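Local atomic coordinates of aminotransferase, class V family protein (Trichomonas vaginalis, PDB entry 5F8V), a protein that probably transfers the amino group of O-phospho-L-serine to 2-oxoglutarate, using pyridoxal 5'-phosphate, in the second step of serine biosynthesis. Residues N156-Q165 against I295-P306; I285-R294 against P306-E314. All blocks are in the same frame, centred on the assembly; numbering follows the deposited sequence.

Contact 1. Residues N156-Q165 against I295-P306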
loop_
_atom_site.group_PDB
_atom_site.type_symbol
_atom_site.label_atom_id
_atom_site.label_comp_id
_atom_site.label_asym_id
_atom_site.label_seq_id
_atom_site.Cartn_x
_atom_site.Cartn_y
_atom_site.Cartn_z
ATOM N N ASN A 156 -13.078 8.594 15.797
ATOM C CA ASN A 156 -13.958 7.448 16.043
ATOM C C ASN A 156 -13.176 6.198 16.456
ATOM O O ASN A 156 -12.455 5.612 15.644
ATOM C CB ASN A 156 -14.825 7.164 14.808
ATOM C CG ASN A 156 -15.802 6.027 15.042
ATOM O OD1 ASN A 156 -16.775 6.169 15.784
ATOM N ND2 ASN A 156 -15.510 4.871 14.464
ATOM N N GLU A 157 -13.303 5.799 17.721
ATOM C CA GLU A 157 -12.611 4.597 18.205
ATOM C C GLU A 157 -13.458 3.368 17.884
ATOM O O GLU A 157 -14.563 3.205 18.394
ATOM C CB GLU A 157 -12.273 4.703 19.694
ATOM C CG GLU A 157 -11.108 5.638 19.978
ATOM C CD GLU A 157 -9.734 5.063 19.654
ATOM O OE1 GLU A 157 -9.641 3.889 19.238
ATOM O OE2 GLU A 157 -8.717 5.784 19.830
ATOM N N THR A 158 -12.919 2.535 17.000
ATOM C CA THR A 158 -13.630 1.436 16.351
ATOM C C THR A 158 -14.007 0.313 17.341
ATOM O O THR A 158 -15.109 -0.254 17.270
ATOM C CB THR A 158 -12.743 0.902 15.189
ATOM O OG1 THR A 158 -12.219 2.021 14.457
ATOM C CG2 THR A 158 -13.490 0.042 14.223
ATOM N N ILE A 159 -13.111 0.022 18.279
ATOM C CA ILE A 159 -13.301 -1.084 19.230
ATOM C C ILE A 159 -14.193 -0.674 20.415
ATOM O O ILE A 159 -15.020 -1.465 20.883
ATOM C CB ILE A 159 -11.936 -1.636 19.709
ATOM C CG1 ILE A 159 -11.141 -2.158 18.509
ATOM C CG2 ILE A 159 -12.120 -2.740 20.750
ATOM C CD1 ILE A 159 -9.658 -2.326 18.770
ATOM N N GLN A 160 -14.014 0.555 20.895
ATOM C CA GLN A 160 -14.782 1.067 22.032
ATOM C C GLN A 160 -16.135 1.669 21.618
ATOM O O GLN A 160 -17.045 1.764 22.440
ATOM C CB GLN A 160 -13.965 2.095 22.803
ATOM C CG GLN A 160 -12.801 1.512 23.597
ATOM C CD GLN A 160 -11.596 1.149 22.752
ATOM O OE1 GLN A 160 -11.317 1.775 21.735
ATOM N NE2 GLN A 160 -10.873 0.132 23.178
ATOM N N GLY A 161 -16.275 2.068 20.359
ATOM C CA GLY A 161 -17.491 2.753 19.902
ATOM C C GLY A 161 -17.685 4.136 20.514
ATOM O O GLY A 161 -18.808 4.512 20.841
ATOM N N ILE A 162 -16.584 4.875 20.663
ATOM C CA ILE A 162 -16.581 6.259 21.189
ATOM C C ILE A 162 -16.254 7.231 20.041
ATOM O O ILE A 162 -15.188 7.136 19.452
ATOM C CB ILE A 162 -15.559 6.417 22.335
ATOM C CG1 ILE A 162 -15.931 5.461 23.483
ATOM C CG2 ILE A 162 -15.520 7.860 22.851
ATOM C CD1 ILE A 162 -15.029 5.517 24.696
ATOM N N GLU A 163 -17.176 8.144 19.738
ATOM C CA GLU A 163 -17.045 9.091 18.627
ATOM C C GLU A 163 -17.286 10.505 19.115
ATOM O O GLU A 163 -18.177 10.745 19.926
ATOM C CB GLU A 163 -18.050 8.774 17.508
ATOM C CG GLU A 163 -17.827 9.539 16.200
ATOM C CD GLU A 163 -18.727 9.073 15.061
ATOM O OE1 GLU A 163 -19.917 8.784 15.300
ATOM O OE2 GLU A 163 -18.247 8.989 13.909
ATOM N N PHE A 164 -16.495 11.441 18.602
ATOM C CA PHE A 164 -16.659 12.850 18.914
ATOM C C PHE A 164 -17.751 13.402 18.036
ATOM O O PHE A 164 -17.769 13.118 16.839
ATOM C CB PHE A 164 -15.374 13.624 18.628
ATOM C CG PHE A 164 -14.305 13.421 19.649
ATOM C CD1 PHE A 164 -14.013 14.422 20.577
ATOM C CD2 PHE A 164 -13.575 12.243 19.682
ATOM C CE1 PHE A 164 -13.019 14.240 21.521
ATOM C CE2 PHE A 164 -12.578 12.056 20.621
ATOM C CZ PHE A 164 -12.291 13.062 21.536
ATOM N N GLN A 165 -18.649 14.195 18.611
ATOM C CA GLN A 165 -19.684 14.875 17.822
ATOM C C GLN A 165 -19.148 16.136 17.122
ATOM O O GLN A 165 -19.618 16.488 16.041
ATOM C CB GLN A 165 -20.899 15.207 18.693
ATOM C CG GLN A 165 -21.554 13.963 19.276
ATOM C CD GLN A 165 -22.937 14.218 19.851
ATOM O OE1 GLN A 165 -23.193 15.265 20.449
ATOM N NE2 GLN A 165 -23.841 13.252 19.678
ATOM N N ILE A 295 -21.663 3.109 26.597
ATOM C CA ILE A 295 -21.143 4.391 26.130
ATOM C C ILE A 295 -22.245 5.431 26.287
ATOM O O ILE A 295 -23.390 5.190 25.900
ATOM C CB ILE A 295 -20.652 4.327 24.668
ATOM C CG1 ILE A 295 -19.598 3.214 24.485
ATOM C CG2 ILE A 295 -20.111 5.684 24.213
ATOM C CD1 ILE A 295 -18.445 3.230 25.463
ATOM N N LYS A 296 -21.903 6.576 26.877
ATOM C CA LYS A 296 -22.882 7.650 27.062
ATOM C C LYS A 296 -23.384 8.120 25.699
ATOM O O LYS A 296 -22.603 8.161 24.750
ATOM C CB LYS A 296 -22.290 8.819 27.857
ATOM C CG LYS A 296 -22.105 8.510 29.336
ATOM C CD LYS A 296 -21.568 9.703 30.114
ATOM C CE LYS A 296 -21.108 9.276 31.505
ATOM N NZ LYS A 296 -20.520 10.395 32.296
ATOM N N PRO A 297 -24.693 8.444 25.590
ATOM C CA PRO A 297 -25.314 8.757 24.289
ATOM C C PRO A 297 -24.599 9.856 23.490
ATOM O O PRO A 297 -24.518 9.772 22.262
ATOM C CB PRO A 297 -26.747 9.186 24.664
ATOM C CG PRO A 297 -26.693 9.518 26.121
ATOM C CD PRO A 297 -25.649 8.621 26.703
ATOM N N GLU A 298 -24.074 10.858 24.189
ATOM C CA GLU A 298 -23.304 11.932 23.554
ATOM C C GLU A 298 -21.971 11.476 22.920
ATOM O O GLU A 298 -21.433 12.174 22.061
ATOM C CB GLU A 298 -23.082 13.099 24.533
ATOM C CG GLU A 298 -22.131 12.824 25.700
ATOM C CD GLU A 298 -22.818 12.424 27.002
ATOM O OE1 GLU A 298 -22.219 12.717 28.062
ATOM O OE2 GLU A 298 -23.932 11.823 26.972
ATOM N N TRP A 299 -21.447 10.320 23.340
ATOM C CA TRP A 299 -20.213 9.741 22.773
ATOM C C TRP A 299 -20.411 8.457 21.927
ATOM O O TRP A 299 -19.427 7.870 21.463
ATOM C CB TRP A 299 -19.235 9.441 23.906
ATOM C CG TRP A 299 -18.883 10.637 24.729
ATOM C CD1 TRP A 299 -19.175 10.840 26.050
ATOM C CD2 TRP A 299 -18.172 11.798 24.291
ATOM N NE1 TRP A 299 -18.689 12.056 26.461
ATOM C CE2 TRP A 299 -18.065 12.666 25.402
ATOM C CE3 TRP A 299 -17.609 12.190 23.069
ATOM C CZ2 TRP A 299 -17.424 13.913 25.325
ATOM C CZ3 TRP A 299 -16.961 13.433 22.992
ATOM C CH2 TRP A 299 -16.881 14.280 24.118
ATOM N N ARG A 300 -21.654 8.037 21.700
ATOM C CA ARG A 300 -21.909 6.797 20.961
ATOM C C ARG A 300 -21.589 6.930 19.472
ATOM O O ARG A 300 -22.077 7.835 18.801
ATOM C CB ARG A 300 -23.346 6.315 21.147
ATOM C CG ARG A 300 -23.544 5.523 22.425
ATOM C CD ARG A 300 -24.985 5.067 22.596
ATOM N NE ARG A 300 -25.094 3.979 23.576
ATOM C CZ ARG A 300 -26.238 3.424 23.967
ATOM N NH1 ARG A 300 -27.404 3.848 23.488
ATOM N NH2 ARG A 300 -26.220 2.432 24.855
ATOM N N SER A 301 -20.760 6.011 18.980
ATOM C CA SER A 301 -20.384 5.959 17.579
ATOM C C SER A 301 -21.567 5.596 16.690
ATOM O O SER A 301 -22.391 4.743 17.049
ATOM C CB SER A 301 -19.257 4.948 17.383
ATOM O OG SER A 301 -18.900 4.785 16.026
ATOM N N ARG A 302 -21.645 6.264 15.535
ATOM C CA ARG A 302 -22.587 5.889 14.490
ATOM C C ARG A 302 -22.055 4.713 13.676
ATOM O O ARG A 302 -22.829 4.057 13.000
ATOM C CB ARG A 302 -22.855 7.053 13.526
ATOM C CG ARG A 302 -23.448 8.311 14.158
ATOM C CD ARG A 302 -23.208 9.559 13.306
ATOM N NE ARG A 302 -21.786 9.682 12.986
ATOM C CZ ARG A 302 -21.242 9.647 11.767
ATOM N NH1 ARG A 302 -21.988 9.597 10.664
ATOM N NH2 ARG A 302 -19.912 9.702 11.653
ATOM N N MET A 303 -20.741 4.484 13.711
ATOM C CA MET A 303 -20.055 3.550 12.817
ATOM C C MET A 303 -19.791 2.183 13.448
ATOM O O MET A 303 -19.823 1.173 12.754
ATOM C CB MET A 303 -18.712 4.142 12.376
ATOM C CG MET A 303 -18.776 5.465 11.616
ATOM S SD MET A 303 -19.392 5.299 9.918
ATOM C CE MET A 303 -21.117 5.679 10.189
ATOM N N ASN A 304 -19.495 2.157 14.747
ATOM C CA ASN A 304 -19.149 0.922 15.449
ATOM C C ASN A 304 -19.933 0.853 16.749
ATOM O O ASN A 304 -19.807 1.731 17.607
ATOM C CB ASN A 304 -17.647 0.868 15.724
ATOM C CG ASN A 304 -16.810 1.100 14.473
ATOM O OD1 ASN A 304 -16.445 2.242 14.168
ATOM N ND2 ASN A 304 -16.541 0.026 13.713
ATOM N N MET A 305 -20.753 -0.184 16.882
ATOM C CA MET A 305 -21.680 -0.316 17.986
ATOM C C MET A 305 -21.349 -1.583 18.750
ATOM O O MET A 305 -21.934 -2.626 18.470
ATOM C CB MET A 305 -23.112 -0.373 17.442
ATOM C CG MET A 305 -23.602 0.979 16.955
ATOM S SD MET A 305 -24.414 0.980 15.367
ATOM C CE MET A 305 -23.034 1.140 14.244
ATOM N N PRO A 306 -20.390 -1.504 19.702
ATOM C CA PRO A 306 -20.177 -2.666 20.558
ATOM C C PRO A 306 -21.377 -2.901 21.466
ATOM O O PRO A 306 -22.137 -1.973 21.767
ATOM C CB PRO A 306 -18.918 -2.323 21.369
ATOM C CG PRO A 306 -18.704 -0.863 21.202
ATOM C CD PRO A 306 -19.440 -0.412 19.978
HETATM O O HOH W 1 -21.102 10.652 19.249
#

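Contact 2. Residues I285-R294 against P306-E314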
loop_
_atom_site.group_PDB
_atom_site.type_symbol
_atom_site.label_atom_id
_atom_site.label_comp_id
_atom_site.label_asym_id
_atom_site.label_seq_id
_atom_site.Cartn_x
_atom_site.Cartn_y
_atom_site.Cartn_z
ATOM N N ILE A 285 -30.212 -2.692 21.189
ATOM C CA ILE A 285 -29.395 -2.967 22.369
ATOM C C ILE A 285 -30.169 -2.568 23.636
ATOM O O ILE A 285 -30.503 -3.425 24.451
ATOM C CB ILE A 285 -28.028 -2.242 22.324
ATOM C CG1 ILE A 285 -27.161 -2.783 21.178
ATOM C CG2 ILE A 285 -27.297 -2.373 23.660
ATOM C CD1 ILE A 285 -26.045 -1.850 20.751
ATOM N N ASP A 286 -30.483 -1.278 23.753
ATOM C CA ASP A 286 -31.012 -0.679 24.995
ATOM C C ASP A 286 -32.345 -1.265 25.467
ATOM O O ASP A 286 -32.542 -1.462 26.672
ATOM C CB ASP A 286 -31.159 0.845 24.854
ATOM C CG ASP A 286 -29.816 1.577 24.790
ATOM O OD1 ASP A 286 -28.760 0.980 25.061
ATOM O OD2 ASP A 286 -29.814 2.778 24.454
ATOM N N SER A 287 -33.241 -1.554 24.527
ATOM C CA SER A 287 -34.581 -2.058 24.851
ATOM C C SER A 287 -34.645 -3.556 25.174
ATOM O O SER A 287 -35.715 -4.056 25.511
ATOM C CB SER A 287 -35.549 -1.759 23.704
ATOM O OG SER A 287 -35.266 -2.570 22.581
ATOM N N ASN A 288 -33.517 -4.259 25.061
ATOM C CA ASN A 288 -33.456 -5.699 25.231
ATOM C C ASN A 288 -32.615 -6.045 26.461
ATOM O O ASN A 288 -31.455 -5.676 26.510
ATOM C CB ASN A 288 -32.839 -6.319 23.969
ATOM C CG ASN A 288 -32.944 -7.832 23.935
ATOM O OD1 ASN A 288 -32.944 -8.494 24.969
ATOM N ND2 ASN A 288 -33.008 -8.390 22.735
ATOM N N PRO A 289 -33.181 -6.795 27.440
ATOM C CA PRO A 289 -32.400 -7.164 28.643
ATOM C C PRO A 289 -31.180 -8.074 28.402
ATOM O O PRO A 289 -30.303 -8.140 29.262
ATOM C CB PRO A 289 -33.433 -7.890 29.524
ATOM C CG PRO A 289 -34.429 -8.434 28.561
ATOM C CD PRO A 289 -34.539 -7.377 27.488
ATOM N N ASN A 290 -31.112 -8.752 27.258
ATOM C CA ASN A 290 -29.960 -9.610 26.946
ATOM C C ASN A 290 -28.696 -8.889 26.469
ATOM O O ASN A 290 -27.627 -9.511 26.401
ATOM C CB ASN A 290 -30.363 -10.655 25.911
ATOM C CG ASN A 290 -31.451 -11.573 26.424
ATOM O OD1 ASN A 290 -31.240 -12.304 27.396
ATOM N ND2 ASN A 290 -32.625 -11.535 25.791
ATOM N N PHE A 291 -28.815 -7.602 26.133
ATOM C CA PHE A 291 -27.694 -6.829 25.587
ATOM C C PHE A 291 -27.531 -5.479 26.303
ATOM O O PHE A 291 -28.515 -4.851 26.707
ATOM C CB PHE A 291 -27.881 -6.608 24.076
ATOM C CG PHE A 291 -28.128 -7.875 23.293
ATOM C CD1 PHE A 291 -27.088 -8.756 23.014
ATOM C CD2 PHE A 291 -29.400 -8.185 22.828
ATOM C CE1 PHE A 291 -27.310 -9.921 22.291
ATOM C CE2 PHE A 291 -29.628 -9.351 22.094
ATOM C CZ PHE A 291 -28.584 -10.215 21.830
ATOM N N VAL A 292 -26.280 -5.048 26.445
ATOM C CA VAL A 292 -25.943 -3.753 27.053
ATOM C C VAL A 292 -24.816 -3.052 26.294
ATOM O O VAL A 292 -23.905 -3.704 25.781
ATOM C CB VAL A 292 -25.499 -3.907 28.533
ATOM C CG1 VAL A 292 -26.612 -4.525 29.368
ATOM C CG2 VAL A 292 -24.209 -4.723 28.660
ATOM N N ASN A 293 -24.896 -1.725 26.232
ATOM C CA ASN A 293 -23.807 -0.871 25.758
ATOM C C ASN A 293 -23.696 0.268 26.756
ATOM O O ASN A 293 -24.699 0.904 27.072
ATOM C CB ASN A 293 -24.092 -0.341 24.343
ATOM C CG ASN A 293 -23.169 0.817 23.935
ATOM O OD1 ASN A 293 -23.235 1.910 24.502
ATOM N ND2 ASN A 293 -22.333 0.590 22.927
ATOM N N ARG A 294 -22.471 0.527 27.214
ATOM C CA ARG A 294 -22.191 1.459 28.323
ATOM C C ARG A 294 -21.869 2.886 27.890
ATOM O O ARG A 294 -21.778 3.770 28.736
ATOM C CB ARG A 294 -20.985 0.964 29.148
ATOM C CG ARG A 294 -21.340 0.115 30.350
ATOM C CD ARG A 294 -20.096 -0.185 31.172
ATOM N NE ARG A 294 -20.256 -1.372 32.009
ATOM C CZ ARG A 294 -19.283 -1.940 32.722
ATOM N NH1 ARG A 294 -18.051 -1.437 32.730
ATOM N NH2 ARG A 294 -19.548 -3.032 33.436
ATOM N N PRO A 306 -20.390 -1.504 19.702
ATOM C CA PRO A 306 -20.177 -2.666 20.558
ATOM C C PRO A 306 -21.377 -2.901 21.466
ATOM O O PRO A 306 -22.137 -1.973 21.767
ATOM C CB PRO A 306 -18.918 -2.323 21.369
ATOM C CG PRO A 306 -18.704 -0.863 21.202
ATOM C CD PRO A 306 -19.440 -0.412 19.978
ATOM N N PHE A 307 -21.569 -4.156 21.840
ATOM C CA PHE A 307 -22.557 -4.524 22.848
ATOM C C PHE A 307 -22.212 -5.892 23.411
ATOM O O PHE A 307 -21.497 -6.672 22.790
ATOM C CB PHE A 307 -23.996 -4.459 22.308
ATOM C CG PHE A 307 -24.269 -5.339 21.114
ATOM C CD1 PHE A 307 -23.921 -4.931 19.830
ATOM C CD2 PHE A 307 -24.940 -6.550 21.265
ATOM C CE1 PHE A 307 -24.206 -5.723 18.729
ATOM C CE2 PHE A 307 -25.223 -7.355 20.168
ATOM C CZ PHE A 307 -24.864 -6.941 18.896
ATOM N N PHE A 308 -22.700 -6.153 24.613
ATOM C CA PHE A 308 -22.269 -7.301 25.389
ATOM C C PHE A 308 -23.434 -8.021 26.028
ATOM O O PHE A 308 -24.531 -7.483 26.149
ATOM C CB PHE A 308 -21.306 -6.841 26.482
ATOM C CG PHE A 308 -20.043 -6.241 25.955
ATOM C CD1 PHE A 308 -18.903 -7.016 25.804
ATOM C CD2 PHE A 308 -19.990 -4.895 25.619
ATOM C CE1 PHE A 308 -17.731 -6.461 25.311
ATOM C CE2 PHE A 308 -18.827 -4.337 25.118
ATOM C CZ PHE A 308 -17.695 -5.120 24.963
ATOM N N ARG A 309 -23.158 -9.245 26.467
ATOM C CA ARG A 309 -24.024 -9.937 27.418
ATOM C C ARG A 309 -24.153 -9.009 28.630
ATOM O O ARG A 309 -23.255 -8.195 28.861
ATOM C CB ARG A 309 -23.398 -11.263 27.864
ATOM C CG ARG A 309 -23.321 -12.330 26.788
ATOM C CD ARG A 309 -22.524 -13.555 27.219
ATOM N NE ARG A 309 -21.173 -13.199 27.668
ATOM C CZ ARG A 309 -20.783 -13.058 28.941
ATOM N NH1 ARG A 309 -21.624 -13.259 29.963
ATOM N NH2 ARG A 309 -19.530 -12.697 29.201
ATOM N N PRO A 310 -25.243 -9.131 29.415
ATOM C CA PRO A 310 -25.507 -8.182 30.515
ATOM C C PRO A 310 -24.326 -7.871 31.459
ATOM O O PRO A 310 -24.193 -6.727 31.918
ATOM C CB PRO A 310 -26.650 -8.858 31.281
ATOM C CG PRO A 310 -27.353 -9.659 30.250
ATOM C CD PRO A 310 -26.254 -10.205 29.388
ATOM N N ASP A 311 -23.479 -8.870 31.717
ATOM C CA ASP A 311 -22.285 -8.716 32.563
ATOM C C ASP A 311 -20.975 -8.850 31.772
ATOM O O ASP A 311 -19.916 -9.114 32.346
ATOM C CB ASP A 311 -22.330 -9.727 33.733
ATOM C CG ASP A 311 -22.525 -11.181 33.275
ATOM O OD1 ASP A 311 -22.166 -11.518 32.121
ATOM O OD2 ASP A 311 -23.051 -11.992 34.077
ATOM N N GLY A 312 -21.038 -8.629 30.460
ATOM C CA GLY A 312 -19.923 -8.955 29.564
ATOM C C GLY A 312 -18.735 -8.006 29.570
ATOM O O GLY A 312 -17.668 -8.356 29.055
ATOM N N TYR A 313 -18.900 -6.806 30.131
ATOM C CA TYR A 313 -17.793 -5.832 30.178
ATOM C C TYR A 313 -16.659 -6.303 31.090
ATOM O O TYR A 313 -15.500 -6.317 30.683
ATOM C CB TYR A 313 -18.285 -4.440 30.607
ATOM C CG TYR A 313 -18.779 -3.576 29.467
ATOM C CD1 TYR A 313 -17.882 -2.906 28.630
ATOM C CD2 TYR A 313 -20.142 -3.412 29.232
ATOM C CE1 TYR A 313 -18.330 -2.098 27.587
ATOM C CE2 TYR A 313 -20.599 -2.614 28.191
ATOM C CZ TYR A 313 -19.692 -1.959 27.370
ATOM O OH TYR A 313 -20.170 -1.171 26.350
ATOM N N GLU A 314 -17.015 -6.708 32.306
ATOM C CA GLU A 314 -16.048 -7.133 33.320
ATOM C C GLU A 314 -15.971 -8.660 33.540
ATOM O O GLU A 314 -14.992 -9.134 34.120
ATOM C CB GLU A 314 -16.356 -6.406 34.636
ATOM C CG GLU A 314 -16.214 -4.888 34.517
ATOM C CD GLU A 314 -16.794 -4.126 35.695
ATOM O OE1 GLU A 314 -16.419 -4.431 36.848
ATOM O OE2 GLU A 314 -17.614 -3.204 35.464
#

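Contact 1. Residues N156-Q165 against I295-P306
E163 reaches R302 with CG anti to the backbone N (chi1 -169°). Its carboxylate is taken side-on in a salt bridge, with R302 NE 3.1 Å from E163 OE1, R302 NH2 2.9 Å from E163 OE2 and the planes 16° apart. R302 N also donates to OE1, from the face opposite NE, so R302 alone gives the group three bonds; S184 is the strongest polar partner of R302, at NH2. Alongside, S301 OG donates to a lone pair of N156 OD1 at 2.5 Å and accepts from M303 N and N304 N, an ST turn and an ST motif. N156 ND2 bonds N304 OD1 (2.8 Å), the amides nearly coplanar. On this tight, buried side, 156-163 forms a short hairpin with a G1 beta bulge, where G161 and I162 face E157 and G161 CA packs 3.7 Å from P306 CD. The hairpin borders the cofactor: T158 OG1, whose strongest polar partner is S180, also bonds O3 of the pyridoxal-lysine at position 202. Packing is looser beyond the E163 N to W299 O bond, where Q165 and E298 are exposed. There the W299 edge meets the F164 face with planes 76° apart, and Q165 CG lies 3.3 Å from E298 O.

Contact 2. Residues I285-R294 against P306-E314
V292 and F308 form a single antiparallel hydrogen-bonded pair, each backbone N donating to the other's O at 3.0 Å. Toward the interior, the edge of F307 meets the face of F291 in an offset edge-to-face pair, with planes 82° apart and F291 CD1 3.5 Å from F307 CD2. F307 CG lies between its backbone N and carbonyl carbon (chi1 58°), which puts the ring beside F291 while I285 CD1 packs on its CB; M365 of helix 355-367 touches all three side chains. A polar tie follows along the chain, where N293 ND2 points almost straight at P306 O, 2.8 Å away.

R294 carries the outer end. Its backbone N donates to Y313 OH at 3.0 Å, and from there the side chain runs back along the tyrosine in the opposite direction. R294 CB lies against Y313 OH and Y313 CZ, and R294 CG comes 3.6 Å from Y313 CE2. CD sits over the ring face, 3.9 Å from the centroid and 15° off the normal, a CH-pi contact; the opposite face is occupied by F308 CD2. R294 NE is next, 3.4 Å from Y313 CD2. The guanidinium then lies with one face over Y313 CB, and its NH2 bonds E314 OE2 at 2.8 Å in a salt bridge, while NH1 adds a weak bond to the same oxygen. The carboxylate stands nearly perpendicular to the guanidinium and is met on its anti side. That geometry, between two solvent-exposed side chains, suggests that the ion pair contributes modestly and that the extended arginine owes its course as much to the tyrosine beneath it.

Contacts 1 and 2 have their centres about 15 Å apart and share P306 and strand 304-307. After 156-165 of contact 1, the chain leaves helix 267-286 into contact 2, passes through 295-306 in contact 1 and returns to contact 2 at 306-314. R300 joins them, its NH1 in a salt bridge with D286 OD2 and its NE probably hydrogen-bonded to N293 OD1. Contact 1 is more central (about 12 Å from the chain centre against 25 Å) and abuts the cofactor; contact 2 lies farther out, beside helices 318-329 and 355-367. Contact 1 joins the cofactor-side hairpin to this later part of the chain, and contact 2 lies wholly within it, consistent with the two-domain architecture of class-V aminotransferases.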